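Local coordinates for Ice-binding protein (Colwellia, PDB 3WP9) that binds to the surface of ice crystals, inhibiting their growth and their recrystallization into larger grains, at residues V6-A11 with N162-V167; L17-I22 with S79-A84; L46-D49 with A54-T57; T97-G100 with G106-L109; V126-T131 with W136-S141. All blocks are in the same frame, centred on the assembly; numbering follows the deposited sequence.

How the contacts relate
Contacts 1, 2 and 5 are buried, while contacts 3 and 4 are partly buried and stand on opposite sides of the chain's centre, about 38 Å apart between centres. Contacts 1, 2, 3 and 5 all draw on the long parallel sheet of the beta-helix. Contacts 1 and 2 pack a loop and the helix against it and touch each other at E10 and D80; contact 5 adjoins contact 1 through neighbouring strands 136-140 and 163-167, and contact 4 through 126-129 and 108-109. Chemistry follows place: aromatic rings carry contacts 1 and 5, methionine side chains carry contacts 2 and 3, the methyl alone in contact 3, and leucine methyls carry contact 4.

Contact 1 (V6-A11 with N162-V167); sequences VELGEA and NIFWQV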
loop_
_atom_site.group_PDB
_atom_site.type_symbol
_atom_site.label_atom_id
_atom_site.label_comp_id
_atom_site.label_asym_id
_atom_site.label_seq_id
_atom_site.Cartn_x
_atom_site.Cartn_y
_atom_site.Cartn_z
ATOM N N VAL A 6 2.399 12.973 -0.393
ATOM C CA VAL A 6 1.772 12.739 0.898
ATOM C C VAL A 6 2.857 12.290 1.866
ATOM O O VAL A 6 3.487 11.246 1.667
ATOM C CB VAL A 6 0.676 11.685 0.787
ATOM C CG1 VAL A 6 0.186 11.274 2.181
ATOM C CG2 VAL A 6 -0.462 12.153 -0.125
ATOM N N GLU A 7 3.121 13.101 2.901
ATOM C CA GLU A 7 4.086 12.746 3.943
ATOM C C GLU A 7 3.554 11.567 4.814
ATOM O O GLU A 7 2.440 11.608 5.287
ATOM C CB GLU A 7 4.434 13.941 4.849
ATOM C CG GLU A 7 5.188 15.054 4.107
ATOM C CD GLU A 7 6.368 14.570 3.237
ATOM O OE1 GLU A 7 7.159 13.701 3.707
ATOM O OE2 GLU A 7 6.511 15.076 2.077
ATOM N N LEU A 8 4.398 10.550 4.985
ATOM C CA LEU A 8 3.990 9.316 5.706
ATOM C C LEU A 8 4.509 9.287 7.138
ATOM O O LEU A 8 4.139 8.442 7.924
ATOM C CB LEU A 8 4.471 8.051 4.918
ATOM C CG LEU A 8 3.998 7.934 3.477
ATOM C CD1 LEU A 8 4.633 6.614 2.976
ATOM C CD2 LEU A 8 2.459 7.945 3.411
ATOM N N GLY A 9 5.364 10.228 7.537
ATOM C CA GLY A 9 5.895 10.117 8.890
ATOM C C GLY A 9 6.538 8.776 9.230
ATOM O O GLY A 9 7.292 8.211 8.407
ATOM N N GLU A 10 6.240 8.269 10.438
ATOM C CA GLU A 10 6.879 7.049 10.963
ATOM C C GLU A 10 6.278 5.827 10.214
ATOM O O GLU A 10 6.939 4.760 10.158
ATOM C CB GLU A 10 6.646 6.898 12.469
ATOM C CG GLU A 10 7.417 7.886 13.335
ATOM C CD GLU A 10 8.889 8.012 12.944
ATOM O OE1 GLU A 10 9.545 7.027 12.549
ATOM O OE2 GLU A 10 9.404 9.136 13.041
ATOM N N ALA A 11 5.106 6.047 9.586
ATOM C CA ALA A 11 4.540 5.005 8.686
ATOM C C ALA A 11 5.405 4.729 7.462
ATOM O O ALA A 11 5.434 3.615 6.905
ATOM C CB ALA A 11 3.082 5.329 8.330
ATOM N N ASN A 162 5.715 7.636 -5.234
ATOM C CA ASN A 162 4.912 8.859 -5.535
ATOM C C ASN A 162 3.499 8.696 -5.960
ATOM O O ASN A 162 2.845 9.647 -6.393
ATOM C CB ASN A 162 5.628 9.667 -6.623
ATOM C CG ASN A 162 6.910 10.317 -6.099
ATOM O OD1 ASN A 162 7.034 10.659 -4.908
ATOM N ND2 ASN A 162 7.886 10.489 -7.000
ATOM N N ILE A 163 2.982 7.466 -5.847
ATOM C CA ILE A 163 1.636 7.199 -6.234
ATOM C C ILE A 163 0.905 6.786 -4.921
ATOM O O ILE A 163 1.384 5.840 -4.207
ATOM C CB ILE A 163 1.595 5.987 -7.199
ATOM C CG1 ILE A 163 2.326 6.341 -8.533
ATOM C CG2 ILE A 163 0.163 5.590 -7.421
ATOM C CD1 ILE A 163 2.435 5.183 -9.514
ATOM N N PHE A 164 -0.153 7.540 -4.604
ATOM C CA PHE A 164 -0.867 7.357 -3.286
ATOM C C PHE A 164 -2.250 6.943 -3.552
ATOM O O PHE A 164 -3.003 7.647 -4.215
ATOM C CB PHE A 164 -0.768 8.632 -2.386
ATOM C CG PHE A 164 0.655 9.060 -2.104
ATOM C CD1 PHE A 164 1.404 8.581 -1.006
ATOM C CD2 PHE A 164 1.277 9.944 -3.006
ATOM C CE1 PHE A 164 2.750 8.968 -0.772
ATOM C CE2 PHE A 164 2.604 10.301 -2.797
ATOM C CZ PHE A 164 3.342 9.858 -1.692
ATOM N N TRP A 165 -2.629 5.745 -3.022
ATOM C CA TRP A 165 -3.974 5.196 -3.218
ATOM C C TRP A 165 -4.668 5.322 -1.879
ATOM O O TRP A 165 -4.297 4.652 -0.898
ATOM C CB TRP A 165 -3.951 3.721 -3.590
ATOM C CG TRP A 165 -3.100 3.383 -4.856
ATOM C CD1 TRP A 165 -1.792 3.103 -4.902
ATOM C CD2 TRP A 165 -3.631 3.215 -6.149
ATOM N NE1 TRP A 165 -1.438 2.761 -6.204
ATOM C CE2 TRP A 165 -2.558 2.830 -6.981
ATOM C CE3 TRP A 165 -4.910 3.339 -6.697
ATOM C CZ2 TRP A 165 -2.747 2.583 -8.338
ATOM C CZ3 TRP A 165 -5.112 3.086 -7.998
ATOM C CH2 TRP A 165 -4.009 2.714 -8.833
ATOM N N GLN A 166 -5.594 6.251 -1.850
ATOM C CA GLN A 166 -6.420 6.477 -0.635
ATOM C C GLN A 166 -7.762 5.779 -0.872
ATOM O O GLN A 166 -8.540 6.171 -1.709
ATOM C CB GLN A 166 -6.566 8.018 -0.415
ATOM C CG GLN A 166 -7.573 8.359 0.703
ATOM C CD GLN A 166 -8.975 8.619 0.184
ATOM O OE1 GLN A 166 -9.183 9.430 -0.779
ATOM N NE2 GLN A 166 -9.938 8.001 0.810
ATOM N N VAL A 167 -8.000 4.702 -0.104
ATOM C CA VAL A 167 -9.131 3.809 -0.387
ATOM C C VAL A 167 -9.969 3.760 0.889
ATOM O O VAL A 167 -9.557 3.297 1.950
ATOM C CB VAL A 167 -8.625 2.392 -0.748
ATOM C CG1 VAL A 167 -9.801 1.504 -1.108
ATOM C CG2 VAL A 167 -7.570 2.485 -1.935
#
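The N-terminal loop 6-11 approaches strand 163-167 without pairing with it: the nearest CA atoms, V6 and F164, are 7.3 Å apart, and no hydrogen bond crosses between the segments. What meets instead is the F164 ring and the chain at V6. The valine CB stands over one face of the ring, 3.7 Å from its centroid and 15° off the normal, which makes this a CH-pi contact. A chi1 of 170° puts CG1 anti to the backbone N and leaves CG2 anti to the carbonyl carbon, where it lies over the same face, 3.8 Å from F164 CG. The backbone of V6 takes part as well, its N lying over that face and its O coming 3.4 Å from F164 CE1. L8 adds a looser touch, its CD2 4.3 Å from F164 CE1 and oblique to the ring. V6 is also held by I137 of strand 136-140 and A84 of helix 71-89, and I182 of strand 182-185 touches both L8 and F164. Cutting F164 back to an alanine removes the surface on which V6 rests and would probably leave a gap beneath the loop. With dispersion and CH-pi contacts in place of directed bonds, the fit of the loop on the sheet depends here on shape more than on polar pairing.

Contact 2 (L17-I22 with S79-A84); sequences LSKSGI and SDMGIA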
loop_
_atom_site.group_PDB
_atom_site.type_symbol
_atom_site.label_atom_id
_atom_site.label_comp_id
_atom_site.label_asym_id
_atom_site.label_seq_id
_atom_site.Cartn_x
_atom_site.Cartn_y
_atom_site.Cartn_z
ATOM N N LEU A 17 2.061 -2.100 7.546
ATOM C CA LEU A 17 1.682 -1.607 8.867
ATOM C C LEU A 17 0.191 -1.798 8.868
ATOM O O LEU A 17 -0.479 -1.417 7.960
ATOM C CB LEU A 17 2.013 -0.092 9.044
ATOM C CG LEU A 17 1.644 0.420 10.476
ATOM C CD1 LEU A 17 2.457 -0.277 11.560
ATOM C CD2 LEU A 17 1.824 1.925 10.477
ATOM N N SER A 18 -0.331 -2.409 9.924
ATOM C CA SER A 18 -1.788 -2.512 10.107
ATOM C C SER A 18 -2.181 -2.300 11.569
ATOM O O SER A 18 -1.290 -2.325 12.481
ATOM C CB SER A 18 -2.271 -3.917 9.672
ATOM O OG SER A 18 -1.849 -4.869 10.628
ATOM N N LYS A 19 -3.482 -2.264 11.793
ATOM C CA LYS A 19 -3.970 -2.094 13.188
ATOM C C LYS A 19 -4.475 -3.356 13.805
ATOM O O LYS A 19 -4.553 -3.476 15.060
ATOM C CB LYS A 19 -5.079 -1.081 13.204
ATOM C CG LYS A 19 -4.520 0.292 12.809
ATOM C CD LYS A 19 -5.463 1.445 12.963
ATOM C CE LYS A 19 -5.975 1.563 14.388
ATOM N NZ LYS A 19 -6.840 2.790 14.395
ATOM N N SER A 20 -4.857 -4.318 12.961
ATOM C CA SER A 20 -5.542 -5.459 13.499
ATOM C C SER A 20 -5.005 -6.814 13.030
ATOM O O SER A 20 -5.737 -7.811 13.116
ATOM C CB SER A 20 -7.051 -5.324 13.326
ATOM O OG SER A 20 -7.357 -5.682 12.026
ATOM N N GLY A 21 -3.741 -6.853 12.611
ATOM C CA GLY A 21 -3.081 -8.075 12.362
ATOM C C GLY A 21 -2.596 -8.156 10.930
ATOM O O GLY A 21 -3.045 -7.355 10.060
ATOM N N ILE A 22 -1.724 -9.101 10.720
ATOM C CA ILE A 22 -1.210 -9.400 9.368
ATOM C C ILE A 22 -1.283 -10.915 9.199
ATOM O O ILE A 22 -0.727 -11.677 10.022
ATOM C CB ILE A 22 0.248 -8.940 9.175
ATOM C CG1 ILE A 22 0.448 -7.428 9.375
ATOM C CG2 ILE A 22 0.725 -9.416 7.835
ATOM C CD1 ILE A 22 1.923 -7.052 9.249
ATOM N N SER A 79 -0.272 6.389 14.116
ATOM C CA SER A 79 -0.734 7.813 14.067
ATOM C C SER A 79 -0.445 8.499 12.744
ATOM O O SER A 79 -1.342 9.075 12.131
ATOM C CB SER A 79 0.034 8.612 15.143
ATOM O OG SER A 79 -0.676 8.414 16.332
ATOM N N ASP A 80 0.818 8.436 12.297
ATOM C CA ASP A 80 1.264 9.055 11.001
ATOM C C ASP A 80 0.554 8.426 9.793
ATOM O O ASP A 80 0.322 9.091 8.762
ATOM C CB ASP A 80 2.771 8.942 10.841
ATOM C CG ASP A 80 3.508 9.919 11.764
ATOM O OD1 ASP A 80 2.812 10.848 12.207
ATOM O OD2 ASP A 80 4.736 9.705 12.018
ATOM N N MET A 81 0.197 7.139 9.932
ATOM C CA MET A 81 -0.552 6.473 8.844
ATOM C C MET A 81 -1.938 7.123 8.757
ATOM O O MET A 81 -2.434 7.410 7.643
ATOM C CB MET A 81 -0.672 4.971 9.084
ATOM C CG MET A 81 -1.849 4.379 8.257
ATOM S SD MET A 81 -1.977 2.574 8.354
ATOM C CE MET A 81 -2.367 2.278 10.106
ATOM N N GLY A 82 -2.556 7.409 9.903
ATOM C CA GLY A 82 -3.895 8.046 9.816
ATOM C C GLY A 82 -3.877 9.495 9.343
ATOM O O GLY A 82 -4.776 9.898 8.595
ATOM N N ILE A 83 -2.833 10.231 9.738
ATOM C CA ILE A 83 -2.574 11.554 9.228
ATOM C C ILE A 83 -2.374 11.502 7.705
ATOM O O ILE A 83 -2.955 12.309 6.988
ATOM C CB ILE A 83 -1.318 12.197 9.951
ATOM C CG1 ILE A 83 -1.675 12.443 11.437
ATOM C CG2 ILE A 83 -0.830 13.442 9.196
ATOM C CD1 ILE A 83 -0.490 12.540 12.380
ATOM N N ALA A 84 -1.562 10.540 7.214
ATOM C CA ALA A 84 -1.361 10.357 5.749
ATOM C C ALA A 84 -2.624 10.099 4.982
ATOM O O ALA A 84 -2.885 10.700 3.894
ATOM C CB ALA A 84 -0.328 9.302 5.443
#
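Segment 17-22 runs from the end of strand 14-18 into a turn, and helical segment 79-84 stays a side chain's length from it, with 8.4 Å between the nearest CA atoms, those of L17 and M81. L17 and M81 close the distance together, L17 CD2 meeting M81 CB near the helix at 4.2 Å. The M81 chain, with CG anti to the backbone N (chi1 160°), continues extended until it bends at chi3, which carries its terminal CE to K19 CG at 4.0 Å. Both pairs cross obliquely, and the lysine contributes the aliphatic part of its chain. Within the turn, S18 OG donates to G21 O over 2.8 Å, from above the carbonyl plane, and a further bond links S18 OG to T36 OG1 on the next strand. L17 also touches L74, A77 and V78 of helix 71-89, and both L17 and M81 touch L202 of strand 200-203, placing the contact between the helix and two adjacent strands of the large parallel sheet.

Contact 3 (L46-D49 with A54-T57); sequences LNCD and AMYT
M55 lays its terminal methyl across the backbone of loop 46-49, with CE 3.8 Å from L46 O and 4.1 Å from N47 O. The same methyl meets L46 CB at 4.1 Å and, more distantly, C48 SG at 4.5 Å, so a single carbon accounts for all these approaches. It gets there because the side chain is extended through its first two torsions, with CG anti to the backbone N (chi1 -174°), before turning at chi3. It bridges backbones whose nearest CA atoms, those of C48 and M55, are 7.9 Å apart, and no hydrogen bond joins the segments.

The polar order lies inside the loop. N47 OD1 accepts from D49 N at 3.0 Å with an N-H...O angle of 176°, and the donor lies in the carbonyl plane on a lone pair: an Asx turn, which fixes the rotation of the N47 amide at the start of the short 3-10 segment. C48 is further tied to C66 by a disulfide, and D49 OD1 is hydrogen-bonded to Y26 OH. M55 also touches P63, L44 and S67, while L46 packs on I22. The arrangement belongs to a right-handed beta-helix: strand 55-57 lies next to the outermost strand 67-69 of the large sheet, and its inward methionine meets the disulfide-braced loop that leads into it.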
loop_
_atom_site.group_PDB
_atom_site.type_symbol
_atom_site.label_atom_id
_atom_site.label_comp_id
_atom_site.label_asym_id
_atom_site.label_seq_id
_atom_site.Cartn_x
_atom_site.Cartn_y
_atom_site.Cartn_z
ATOM N N LEU A 46 3.172 -13.503 10.328
ATOM C CA LEU A 46 4.254 -13.871 9.408
ATOM C C LEU A 46 5.356 -14.563 10.201
ATOM O O LEU A 46 5.532 -14.295 11.450
ATOM C CB LEU A 46 4.901 -12.564 8.842
ATOM C CG LEU A 46 4.161 -11.841 7.693
ATOM C CD1 LEU A 46 4.564 -10.379 7.521
ATOM C CD2 LEU A 46 4.518 -12.582 6.395
ATOM N N ASN A 47 6.131 -15.373 9.474
ATOM C CA ASN A 47 7.244 -16.137 10.038
ATOM C C ASN A 47 8.474 -15.228 9.910
ATOM O O ASN A 47 8.562 -14.451 9.004
ATOM C CB ASN A 47 7.471 -17.462 9.316
ATOM C CG ASN A 47 8.473 -18.359 10.052
ATOM O OD1 ASN A 47 9.689 -18.077 10.102
ATOM N ND2 ASN A 47 7.966 -19.421 10.668
ATOM N N CYS A 48 9.382 -15.287 10.896
ATOM C CA CYS A 48 10.554 -14.441 10.874
ATOM C C CYS A 48 11.319 -14.625 9.573
ATOM O O CYS A 48 11.905 -13.667 9.041
ATOM C CB CYS A 48 11.395 -14.734 12.118
ATOM S SG CYS A 48 10.608 -14.017 13.578
ATOM N N ASP A 49 11.271 -15.806 8.987
ATOM C CA ASP A 49 12.000 -16.029 7.710
ATOM C C ASP A 49 11.342 -15.384 6.476
ATOM O O ASP A 49 11.896 -15.349 5.373
ATOM C CB ASP A 49 12.328 -17.510 7.481
ATOM C CG ASP A 49 11.076 -18.436 7.514
ATOM O OD1 ASP A 49 9.982 -18.086 7.006
ATOM O OD2 ASP A 49 11.185 -19.562 8.066
ATOM N N ALA A 54 12.774 -5.564 10.031
ATOM C CA ALA A 54 12.403 -5.739 11.425
ATOM C C ALA A 54 10.912 -6.005 11.464
ATOM O O ALA A 54 10.166 -5.542 10.574
ATOM C CB ALA A 54 12.661 -4.484 12.220
ATOM N N MET A 55 10.497 -6.686 12.509
ATOM C CA MET A 55 9.094 -6.953 12.770
ATOM C C MET A 55 8.818 -6.395 14.143
ATOM O O MET A 55 9.460 -6.863 15.116
ATOM C CB MET A 55 8.886 -8.472 12.767
ATOM C CG MET A 55 7.448 -8.888 12.893
ATOM S SD MET A 55 7.352 -10.710 13.046
ATOM C CE MET A 55 7.831 -11.216 11.424
ATOM N N TYR A 56 7.900 -5.406 14.239
ATOM C CA TYR A 56 7.601 -4.758 15.447
ATOM C C TYR A 56 6.270 -5.137 15.983
ATOM O O TYR A 56 5.255 -5.078 15.224
ATOM C CB TYR A 56 7.609 -3.245 15.172
ATOM C CG TYR A 56 9.004 -2.728 14.924
ATOM C CD1 TYR A 56 9.915 -2.617 15.975
ATOM C CD2 TYR A 56 9.429 -2.400 13.623
ATOM C CE1 TYR A 56 11.225 -2.172 15.739
ATOM C CE2 TYR A 56 10.705 -1.914 13.379
ATOM C CZ TYR A 56 11.595 -1.845 14.427
ATOM O OH TYR A 56 12.865 -1.392 14.176
ATOM N N THR A 57 6.215 -5.394 17.290
ATOM C CA THR A 57 4.937 -5.617 17.988
ATOM C C THR A 57 4.732 -4.741 19.206
ATOM O O THR A 57 5.712 -4.164 19.719
ATOM C CB THR A 57 4.762 -7.129 18.336
ATOM O OG1 THR A 57 5.864 -7.556 19.141
ATOM C CG2 THR A 57 4.882 -8.007 17.056
#

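Contact 4 (T97-G100 with G106-L109); sequences TELG and GLTL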
loop_
_atom_site.group_PDB
_atom_site.type_symbol
_atom_site.label_atom_id
_atom_site.label_comp_id
_atom_site.label_asym_id
_atom_site.label_seq_id
_atom_site.Cartn_x
_atom_site.Cartn_y
_atom_site.Cartn_z
ATOM N N THR A 97 -12.352 13.562 -12.303
ATOM C CA THR A 97 -13.342 12.983 -11.447
ATOM C C THR A 97 -14.091 11.929 -12.214
ATOM O O THR A 97 -14.542 12.176 -13.362
ATOM C CB THR A 97 -14.291 14.080 -10.884
ATOM O OG1 THR A 97 -15.016 14.636 -11.987
ATOM C CG2 THR A 97 -13.483 15.167 -10.245
ATOM N N GLU A 98 -14.227 10.737 -11.625
ATOM C CA GLU A 98 -15.051 9.658 -12.203
ATOM C C GLU A 98 -14.461 9.149 -13.556
ATOM O O GLU A 98 -15.188 8.752 -14.431
ATOM C CB GLU A 98 -16.539 10.055 -12.415
ATOM C CG GLU A 98 -17.270 10.778 -11.273
ATOM C CD GLU A 98 -17.209 10.151 -9.877
ATOM O OE1 GLU A 98 -16.630 9.086 -9.601
ATOM O OE2 GLU A 98 -17.731 10.775 -8.951
ATOM N N LEU A 99 -13.164 9.222 -13.668
ATOM C CA LEU A 99 -12.471 8.791 -14.872
ATOM C C LEU A 99 -12.785 7.329 -15.154
ATOM O O LEU A 99 -12.632 6.446 -14.272
ATOM C CB LEU A 99 -10.992 8.986 -14.696
ATOM C CG LEU A 99 -10.064 8.719 -15.866
ATOM C CD1 LEU A 99 -10.457 9.627 -17.014
ATOM C CD2 LEU A 99 -8.685 9.113 -15.403
ATOM N N GLY A 100 -13.241 7.057 -16.369
ATOM C CA GLY A 100 -13.574 5.670 -16.746
ATOM C C GLY A 100 -14.785 5.130 -16.048
ATOM O O GLY A 100 -15.016 3.959 -16.055
ATOM N N GLY A 106 -6.416 0.169 -19.033
ATOM C CA GLY A 106 -6.466 0.628 -20.425
ATOM C C GLY A 106 -6.301 2.123 -20.569
ATOM O O GLY A 106 -6.623 2.668 -21.617
ATOM N N LEU A 107 -5.841 2.760 -19.495
ATOM C CA LEU A 107 -5.470 4.192 -19.416
ATOM C C LEU A 107 -4.030 4.447 -19.004
ATOM O O LEU A 107 -3.404 3.743 -18.233
ATOM C CB LEU A 107 -6.444 4.926 -18.418
ATOM C CG LEU A 107 -7.924 4.909 -18.782
ATOM C CD1 LEU A 107 -8.723 5.615 -17.643
ATOM C CD2 LEU A 107 -8.204 5.544 -20.105
ATOM N N THR A 108 -3.442 5.495 -19.580
ATOM C CA THR A 108 -2.212 6.070 -19.097
ATOM C C THR A 108 -2.673 7.350 -18.354
ATOM O O THR A 108 -3.437 8.158 -18.928
ATOM C CB THR A 108 -1.293 6.449 -20.261
ATOM O OG1 THR A 108 -0.897 5.207 -20.894
ATOM C CG2 THR A 108 -0.121 7.094 -19.727
ATOM N N LEU A 109 -2.262 7.440 -17.108
ATOM C CA LEU A 109 -2.674 8.487 -16.182
ATOM C C LEU A 109 -1.495 9.461 -15.999
ATOM O O LEU A 109 -0.417 9.097 -15.532
ATOM C CB LEU A 109 -3.029 7.864 -14.811
ATOM C CG LEU A 109 -4.154 6.818 -14.855
ATOM C CD1 LEU A 109 -4.534 6.385 -13.422
ATOM C CD2 LEU A 109 -5.410 7.263 -15.598
#
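Apolar contact accounts for the whole meeting of L99 with L107 and L109, and no hydrogen bond passes between the segments. L99 and L107 meet end on, with L99 CG 3.8 Å from L107 CD1; that methyl also lies 4.2 Å from L99 CD2. L99 and L109 lie alongside, running opposite ways, and the two CD2 methyls come to 3.8 Å. The branch of L99 therefore faces both leucines, a position it reaches with CG anti to the backbone N (chi1 -175°). L109 has its CG anti to the carbonyl carbon instead (chi1 -59°), which brings CD2 round to L99 although its CB does not point there.

Polar bonds lead outward from segment 97-100. L99 O accepts from W116 NE1, and E98 OE2 bonds to S117 OG, so the carbonyl of L99 and the side chain of E98 are tied to strand 112-116 and the residue after it.

Segment 97-100 leaves strand 96-97, an outermost strand of the large sheet, and strand 108-109 edges the three-stranded sheet beside 126-129. L99 and L109 both touch Y114 of strand 112-116, and L109 continues onto F128, so the leucines join the margins of two sheets.

Contact 5 (V126-T131 with W136-S141); sequences VTFNGT and WIMQIS
Inside the beta-helix, facing strands 126-129 and 136-140 meet through an aromatic pair in the interior. F128 turns its edge to the face of W136: CD1 lies 3.3 Å from W136 CD1, the phenyl and five-membered ring centroids are 4.7 Å apart, and the planes stand at 78°, a T-shaped stack. M138, bent at chi2 (-69°) and chi3, brings SD to the F128 edge, 3.9 Å from F128 CE1 and near the ring plane, a Met-aromatic contact. The strand axes pass 10.6 Å apart at 139°, as befits strands from different sheets of a right-handed beta-helix whose side chains fill the space between. At the far edge of the indole, N129 O lies 3.4 Å from W136 CZ2, and G130 leaves room where a CB would be tight against CH2. W136 NE1 is hydrogen-bonded to L109 O. With an alanine in place of the W136 indole, the F128 edge would probably lose its facing ring and L109 O its N-H partner. I163 touches both rings.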
loop_
_atom_site.group_PDB
_atom_site.type_symbol
_atom_site.label_atom_id
_atom_site.label_comp_id
_atom_site.label_asym_id
_atom_site.label_seq_id
_atom_site.Cartn_x
_atom_site.Cartn_y
_atom_site.Cartn_z
ATOM N N VAL A 126 -2.814 -0.834 -16.328
ATOM C CA VAL A 126 -2.990 0.616 -16.297
ATOM C C VAL A 126 -1.601 1.211 -16.144
ATOM O O VAL A 126 -0.733 0.680 -15.442
ATOM C CB VAL A 126 -3.855 1.049 -15.052
ATOM C CG1 VAL A 126 -3.184 0.585 -13.771
ATOM C CG2 VAL A 126 -3.954 2.592 -15.019
ATOM N N THR A 127 -1.329 2.358 -16.831
ATOM C CA THR A 127 -0.039 2.965 -16.790
ATOM C C THR A 127 -0.092 4.349 -16.173
ATOM O O THR A 127 -1.078 5.087 -16.370
ATOM C CB THR A 127 0.585 3.064 -18.211
ATOM O OG1 THR A 127 0.600 1.762 -18.803
ATOM C CG2 THR A 127 1.974 3.709 -18.215
ATOM N N PHE A 128 0.936 4.579 -15.454
ATOM C CA PHE A 128 1.277 5.881 -14.810
ATOM C C PHE A 128 2.561 6.410 -15.481
ATOM O O PHE A 128 3.636 5.846 -15.278
ATOM C CB PHE A 128 1.542 5.711 -13.299
ATOM C CG PHE A 128 0.276 5.418 -12.476
ATOM C CD1 PHE A 128 -0.322 6.451 -11.723
ATOM C CD2 PHE A 128 -0.300 4.150 -12.447
ATOM C CE1 PHE A 128 -1.502 6.244 -10.989
ATOM C CE2 PHE A 128 -1.494 3.909 -11.715
ATOM C CZ PHE A 128 -2.117 4.972 -11.009
ATOM N N ASN A 129 2.412 7.557 -16.193
ATOM C CA ASN A 129 3.504 8.158 -16.922
ATOM C C ASN A 129 3.832 9.573 -16.392
ATOM O O ASN A 129 2.942 10.447 -16.392
ATOM C CB ASN A 129 3.157 8.256 -18.391
ATOM C CG ASN A 129 4.334 8.791 -19.200
ATOM O OD1 ASN A 129 5.319 8.105 -19.381
ATOM N ND2 ASN A 129 4.239 10.044 -19.638
ATOM N N GLY A 130 5.047 9.713 -15.928
ATOM C CA GLY A 130 5.607 11.021 -15.575
ATOM C C GLY A 130 7.032 10.870 -15.157
ATOM O O GLY A 130 7.638 9.830 -15.345
ATOM N N THR A 131 7.629 11.943 -14.625
ATOM C CA THR A 131 9.012 11.917 -14.198
ATOM C C THR A 131 9.102 11.423 -12.772
ATOM O O THR A 131 8.054 11.269 -12.093
ATOM C CB THR A 131 9.620 13.362 -14.267
ATOM O OG1 THR A 131 9.042 14.161 -13.214
ATOM C CG2 THR A 131 9.286 14.019 -15.605
ATOM N N TRP A 136 0.915 11.241 -8.026
ATOM C CA TRP A 136 -0.464 10.896 -8.265
ATOM C C TRP A 136 -1.113 10.584 -6.919
ATOM O O TRP A 136 -0.510 9.950 -6.081
ATOM C CB TRP A 136 -0.601 9.611 -9.114
ATOM C CG TRP A 136 -0.095 9.671 -10.529
ATOM C CD1 TRP A 136 -0.842 9.738 -11.661
ATOM C CD2 TRP A 136 1.275 9.655 -10.925
ATOM N NE1 TRP A 136 -0.001 9.736 -12.763
ATOM C CE2 TRP A 136 1.295 9.711 -12.334
ATOM C CE3 TRP A 136 2.489 9.576 -10.226
ATOM C CZ2 TRP A 136 2.500 9.714 -13.065
ATOM C CZ3 TRP A 136 3.714 9.605 -10.960
ATOM C CH2 TRP A 136 3.678 9.664 -12.345
ATOM N N ILE A 137 -2.249 11.226 -6.707
ATOM C CA ILE A 137 -3.064 10.887 -5.591
ATOM C C ILE A 137 -4.421 10.389 -6.080
ATOM O O ILE A 137 -5.189 11.055 -6.818
ATOM C CB ILE A 137 -3.118 12.073 -4.545
ATOM C CG1 ILE A 137 -1.721 12.470 -3.957
ATOM C CG2 ILE A 137 -4.167 11.716 -3.491
ATOM C CD1 ILE A 137 -1.852 13.649 -3.011
ATOM N N MET A 138 -4.732 9.124 -5.679
ATOM C CA MET A 138 -5.920 8.457 -6.098
ATOM C C MET A 138 -6.904 8.399 -4.925
ATOM O O MET A 138 -6.701 7.685 -3.991
ATOM C CB MET A 138 -5.606 7.043 -6.633
ATOM C CG MET A 138 -4.287 6.986 -7.396
ATOM S SD MET A 138 -4.345 7.848 -8.939
ATOM C CE MET A 138 -5.505 6.915 -9.840
ATOM N N GLN A 139 -8.004 9.109 -5.071
ATOM C CA GLN A 139 -8.967 9.297 -3.958
ATOM C C GLN A 139 -10.171 8.450 -4.256
ATOM O O GLN A 139 -10.988 8.793 -5.115
ATOM C CB GLN A 139 -9.393 10.775 -3.859
ATOM C CG GLN A 139 -8.224 11.599 -3.509
ATOM C CD GLN A 139 -8.544 13.073 -3.626
ATOM O OE1 GLN A 139 -9.492 13.464 -4.299
ATOM N NE2 GLN A 139 -7.803 13.875 -2.926
ATOM N N ILE A 140 -10.256 7.278 -3.585
ATOM C CA ILE A 140 -11.263 6.287 -3.916
ATOM C C ILE A 140 -12.250 6.104 -2.735
ATOM O O ILE A 140 -11.893 5.612 -1.688
ATOM C CB ILE A 140 -10.599 4.924 -4.312
ATOM C CG1 ILE A 140 -9.737 5.153 -5.556
ATOM C CG2 ILE A 140 -11.669 3.863 -4.540
ATOM C CD1 ILE A 140 -8.682 4.055 -5.669
ATOM N N SER A 141 -13.499 6.459 -2.977
ATOM C CA SER A 141 -14.467 6.361 -1.879
ATOM C C SER A 141 -15.102 4.966 -1.715
ATOM O O SER A 141 -15.655 4.593 -0.625
ATOM C CB SER A 141 -15.462 7.525 -1.944
ATOM O OG SER A 141 -16.440 7.201 -2.868
#